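Local structure of diaminopimelate decarboxylase (Psychromonas ingrahamii, 4XG1) at the interface of chains A and B. The protein catalyses the pyridoxal phosphate-dependent decarboxylation of meso-diaminopimelate to L-lysine, the last step of lysine biosynthesis, as a homodimer. Sequence-based numbering; all coordinates share one arbitrary frame. Chains: chain A/B, Diaminopimelate decarboxylase.

Contact 1 and contact 2 belong to the same two-fold interface of the homodimer, their C-alpha centres about 17 Å apart. They share no residues. Contact 2 sets the same short segment, residues 380-383, of each chain against its symmetry mate, whereas contact 1 brings residues 413 and 416-418, near the C-terminus of chain B, onto helices 66-74 and 84-92 and residues 403-404 of chain A, and recurs with the chains exchanged. Contact 1 is a charged clasp, contact 2 a small water-bridged crossing. The centre of contact 2 lies about 14 Å from A:Cys348, the probable proton donor, that of contact 1 about 28 Å.

Contact 1: the interface of chains A and B. Residues chain A 64-67, 89, 403-404; chain B 413, 416-418.
Both carboxylate oxygens of B:Glu416 take more than one donor from chain A. A:Arg89 comes end-on: NH1 meets OE1 at 2.8 Å and NH2 meets OE2 at 3.0 Å, both on the syn side but tilted out of the carboxylate plane, with the guanidinium turned 29° from it. On the anti side of OE1 stands the backbone N of A:Leu66, 3.0 Å away, also tilted and on the opposite face from NH1. The anti side of OE2 takes NH1 of A:Arg404 at 2.9 Å; this second guanidinium is turned steeply, 69° from the carboxylate. Two salt bridges and the first turn of helix 66-74 thus surround one acid, which would be expected to favour its charged form. B:Glu416 reaches them through a chain extended beyond CG, crossing A:Leu66 at about a right angle, while its CG packs on CD of A:Arg404. A glutamine here would probably leave the two arginines without their balancing charge and disrupt the paired grip of A:Arg89. Next to the acid, B:His417 N donates to the carbonyl O of A:Val403 at 3.1 Å. The anti chi1 of A:Asn65 (179°) carries ND2 towards this same oxygen; both donors come from above the carbonyl plane, on opposite faces. CE3 of the B:Trp413 ring packs 3.8 Å from CG of A:Arg89, and A:Leu66 CD1 rests near its CB. In the fold, B:Glu416 pairs with A:Arg404 in an antiparallel bridge, and the C-terminal stretch of chain B runs past the beginning of helix 66-74 and touches A:Arg89 of helix 84-92, fastening one subunit's tail to the other.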
loop_
_atom_site.group_PDB
_atom_site.type_symbol
_atom_site.label_atom_id
_atom_site.label_comp_id
_atom_site.label_asym_id
_atom_site.label_seq_id
_atom_site.Cartn_x
_atom_site.Cartn_y
_atom_site.Cartn_z
ATOM N N SER A 64 13.816 -4.168 6.120
ATOM C CA SER A 64 14.243 -3.470 7.353
ATOM C C SER A 64 14.031 -4.314 8.585
ATOM O O SER A 64 14.162 -3.853 9.689
ATOM C CB SER A 64 13.450 -2.153 7.484
ATOM O OG SER A 64 13.325 -1.532 6.225
ATOM N N ASN A 65 13.726 -5.577 8.385
ATOM C CA ASN A 65 13.499 -6.450 9.486
ATOM C C ASN A 65 14.711 -6.519 10.412
ATOM O O ASN A 65 15.855 -6.575 9.962
ATOM C CB ASN A 65 13.232 -7.851 8.972
ATOM C CG ASN A 65 13.016 -8.825 10.111
ATOM O OD1 ASN A 65 13.960 -9.450 10.603
ATOM N ND2 ASN A 65 11.785 -8.933 10.557
ATOM N N LEU A 66 14.447 -6.552 11.709
ATOM C CA LEU A 66 15.522 -6.478 12.710
ATOM C C LEU A 66 16.553 -7.606 12.633
ATOM O O LEU A 66 17.741 -7.362 12.754
ATOM C CB LEU A 66 14.951 -6.449 14.124
ATOM C CG LEU A 66 14.082 -5.256 14.515
ATOM C CD1 LEU A 66 13.780 -5.343 16.003
ATOM C CD2 LEU A 66 14.757 -3.943 14.209
ATOM N N ALA A 67 16.098 -8.821 12.392
ATOM C CA ALA A 67 17.005 -9.962 12.253
ATOM C C ALA A 67 17.863 -9.788 11.045
ATOM O O ALA A 67 19.049 -10.064 11.080
ATOM C CB ALA A 67 16.243 -11.254 12.143
ATOM N N ARG A 89 15.703 1.495 13.789
ATOM C CA ARG A 89 15.728 0.079 13.482
ATOM C C ARG A 89 17.156 -0.392 13.532
ATOM O O ARG A 89 17.441 -1.444 14.094
ATOM C CB ARG A 89 15.126 -0.207 12.081
ATOM C CG ARG A 89 13.618 -0.341 12.072
ATOM C CD ARG A 89 13.087 -0.627 10.666
ATOM N NE ARG A 89 11.684 -1.050 10.662
ATOM C CZ ARG A 89 11.274 -2.264 11.030
ATOM N NH1 ARG A 89 12.125 -3.208 11.435
ATOM N NH2 ARG A 89 9.998 -2.555 11.012
ATOM N N VAL A 403 11.027 -14.177 12.683
ATOM C CA VAL A 403 11.647 -12.883 12.842
ATOM C C VAL A 403 10.626 -11.729 12.735
ATOM O O VAL A 403 10.934 -10.561 13.035
ATOM C CB VAL A 403 12.826 -12.665 11.866
ATOM C CG1 VAL A 403 13.960 -13.572 12.256
ATOM C CG2 VAL A 403 12.410 -12.871 10.417
ATOM N N ARG A 404 9.415 -12.045 12.304
ATOM C CA ARG A 404 8.296 -11.134 12.518
ATOM C C ARG A 404 7.014 -11.886 12.640
ATOM O O ARG A 404 6.589 -12.552 11.702
ATOM C CB ARG A 404 8.202 -10.073 11.416
ATOM C CG ARG A 404 6.987 -9.185 11.599
ATOM C CD ARG A 404 7.107 -7.820 10.960
ATOM N NE ARG A 404 5.848 -7.118 11.163
ATOM C CZ ARG A 404 5.722 -5.878 11.618
ATOM N NH1 ARG A 404 6.758 -5.113 11.955
ATOM N NH2 ARG A 404 4.517 -5.392 11.779
ATOM N N TRP B 413 8.484 -1.920 14.658
ATOM C CA TRP B 413 9.086 -3.236 14.702
ATOM C C TRP B 413 8.414 -4.126 15.764
ATOM O O TRP B 413 8.983 -5.111 16.190
ATOM C CB TRP B 413 10.584 -3.131 14.952
ATOM C CG TRP B 413 10.913 -2.386 16.151
ATOM C CD1 TRP B 413 10.804 -2.826 17.426
ATOM C CD2 TRP B 413 11.374 -1.015 16.227
ATOM N NE1 TRP B 413 11.161 -1.829 18.296
ATOM C CE2 TRP B 413 11.521 -0.704 17.593
ATOM C CE3 TRP B 413 11.671 -0.038 15.279
ATOM C CZ2 TRP B 413 11.968 0.544 18.046
ATOM C CZ3 TRP B 413 12.108 1.204 15.726
ATOM C CH2 TRP B 413 12.258 1.480 17.102
ATOM N N GLU B 416 8.854 -8.077 16.020
ATOM C CA GLU B 416 10.104 -8.482 15.367
ATOM C C GLU B 416 11.196 -9.008 16.344
ATOM O O GLU B 416 11.212 -8.612 17.508
ATOM C CB GLU B 416 10.668 -7.327 14.575
ATOM C CG GLU B 416 9.819 -7.022 13.370
ATOM C CD GLU B 416 10.423 -6.018 12.403
ATOM O OE1 GLU B 416 11.646 -5.778 12.428
ATOM O OE2 GLU B 416 9.634 -5.478 11.603
ATOM N N HIS B 417 12.075 -9.893 15.853
ATOM C CA HIS B 417 13.053 -10.639 16.672
ATOM C C HIS B 417 14.372 -10.787 15.960
ATOM O O HIS B 417 14.404 -11.147 14.788
ATOM C CB HIS B 417 12.550 -12.049 16.990
ATOM C CG HIS B 417 11.223 -12.061 17.659
ATOM N ND1 HIS B 417 11.024 -11.513 18.901
ATOM C CD2 HIS B 417 10.007 -12.478 17.229
ATOM C CE1 HIS B 417 9.747 -11.623 19.231
ATOM N NE2 HIS B 417 9.109 -12.211 18.234
ATOM N N ILE B 418 15.467 -10.477 16.655
ATOM C CA ILE B 418 16.797 -10.803 16.145
ATOM C C ILE B 418 17.052 -12.269 16.387
ATOM O O ILE B 418 16.404 -12.916 17.219
ATOM C CB ILE B 418 17.954 -9.999 16.779
ATOM C CG1 ILE B 418 18.263 -10.520 18.194
ATOM C CG2 ILE B 418 17.647 -8.504 16.768
ATOM C CD1 ILE B 418 19.416 -9.823 18.884
#

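Contact 2: the interface of chains A and B. Residues chain A 380-383; chain B 380-383.
Van der Waals contact between A:Ser382 and B:Ser382 marks the middle of this crossing, their CB atoms 3.9 Å apart. Each CB also faces the backbone carbonyl of the opposite A:Ser381 or B:Ser381: A:Ser382 CB lies 3.3 Å from B:Ser381 O, and B:Ser382 CB stands at the same separation from A:Ser381 O. It is therefore the methylenes, not the hydroxyls, that do the touching. In each serine OG sits between the backbone N and the carbonyl carbon (chi1 74° in A:Ser382, 75° in B:Ser382), leaving CB to meet the other chain. The two copies match closely, as expected for a two-fold interface, and each serine has 27 Å² hidden by the other chain.

Direct polar bonding between the segments is absent; water does that work. Water 1 lies 2.8 Å from the carbonyl O of A:Ser381 and likewise 2.8 Å from the backbone N of B:Asn383, whose N-H points to it with a bend, 138° at the hydrogen. It joins main chain to main chain, so this link does not itself depend on a side-chain functional group.

Backbone register completes the account: the two loop segments run antiparallel and pair at A:Ser382 and B:Ser382 in a bridge-like register, without a direct bond between N and O across it. Each segment starts at the last residue of the 3-10 helix 378-380, A:Met380 or B:Met380, which hides little surface here, and leads on to the 3-10 helix 384-386. The linker between these turns meets its own copy here, a small patch of the dimer interface that hides 80 Å² in all.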
loop_
_atom_site.group_PDB
_atom_site.type_symbol
_atom_site.label_atom_id
_atom_site.label_comp_id
_atom_site.label_asym_id
_atom_site.label_seq_id
_atom_site.Cartn_x
_atom_site.Cartn_y
_atom_site.Cartn_z
ATOM N N MET A 380 7.023 -2.762 1.700
ATOM C CA MET A 380 5.957 -2.015 1.082
ATOM C C MET A 380 4.574 -2.561 1.447
ATOM O O MET A 380 3.571 -2.134 0.858
ATOM C CB MET A 380 6.100 -2.016 -0.444
ATOM C CG MET A 380 7.481 -1.583 -0.908
ATOM S SD MET A 380 7.553 -1.278 -2.676
ATOM C CE MET A 380 6.649 0.271 -2.786
ATOM N N SER A 381 4.494 -3.482 2.401
ATOM C CA SER A 381 3.215 -4.099 2.714
ATOM C C SER A 381 2.331 -3.184 3.552
ATOM O O SER A 381 2.818 -2.319 4.298
ATOM C CB SER A 381 3.417 -5.400 3.492
ATOM O OG SER A 381 3.983 -5.122 4.747
ATOM N N SER A 382 1.033 -3.468 3.494
ATOM C CA SER A 382 0.041 -2.657 4.214
ATOM C C SER A 382 -1.013 -3.561 4.762
ATOM O O SER A 382 -0.894 -4.779 4.669
ATOM C CB SER A 382 -0.599 -1.678 3.258
ATOM O OG SER A 382 -1.493 -2.345 2.395
ATOM N N ASN A 383 -2.046 -2.954 5.335
ATOM C CA ASN A 383 -3.179 -3.656 5.890
ATOM C C ASN A 383 -4.452 -3.453 5.095
ATOM O O ASN A 383 -5.536 -3.668 5.618
ATOM C CB ASN A 383 -3.447 -3.167 7.304
ATOM C CG ASN A 383 -2.328 -3.454 8.243
ATOM O OD1 ASN A 383 -1.699 -2.518 8.752
ATOM N ND2 ASN A 383 -2.056 -4.714 8.493
ATOM N N MET B 380 -5.209 2.362 2.433
ATOM C CA MET B 380 -4.151 1.806 1.623
ATOM C C MET B 380 -2.786 2.239 2.134
ATOM O O MET B 380 -1.795 1.987 1.440
ATOM C CB MET B 380 -4.302 2.189 0.150
ATOM C CG MET B 380 -5.672 1.876 -0.393
ATOM S SD MET B 380 -5.749 2.014 -2.178
ATOM C CE MET B 380 -4.834 0.591 -2.715
ATOM N N SER B 381 -2.706 2.857 3.304
ATOM C CA SER B 381 -1.444 3.364 3.789
ATOM C C SER B 381 -0.581 2.302 4.368
ATOM O O SER B 381 -1.052 1.244 4.802
ATOM C CB SER B 381 -1.638 4.414 4.840
ATOM O OG SER B 381 -2.221 3.818 5.995
ATOM N N SER B 382 0.715 2.577 4.359
ATOM C CA SER B 382 1.718 1.614 4.802
ATOM C C SER B 382 2.793 2.322 5.577
ATOM O O SER B 382 2.680 3.517 5.814
ATOM C CB SER B 382 2.348 0.915 3.614
ATOM O OG SER B 382 3.265 1.776 2.952
ATOM N N ASN B 383 3.812 1.565 5.956
ATOM C CA ASN B 383 4.973 2.078 6.679
ATOM C C ASN B 383 6.258 2.128 5.845
ATOM O O ASN B 383 7.327 2.167 6.399
ATOM C CB ASN B 383 5.242 1.219 7.908
ATOM C CG ASN B 383 4.103 1.250 8.881
ATOM O OD1 ASN B 383 3.473 0.228 9.128
ATOM N ND2 ASN B 383 3.830 2.438 9.476
HETATM O O HOH W 1 5.028 -0.798 4.993
#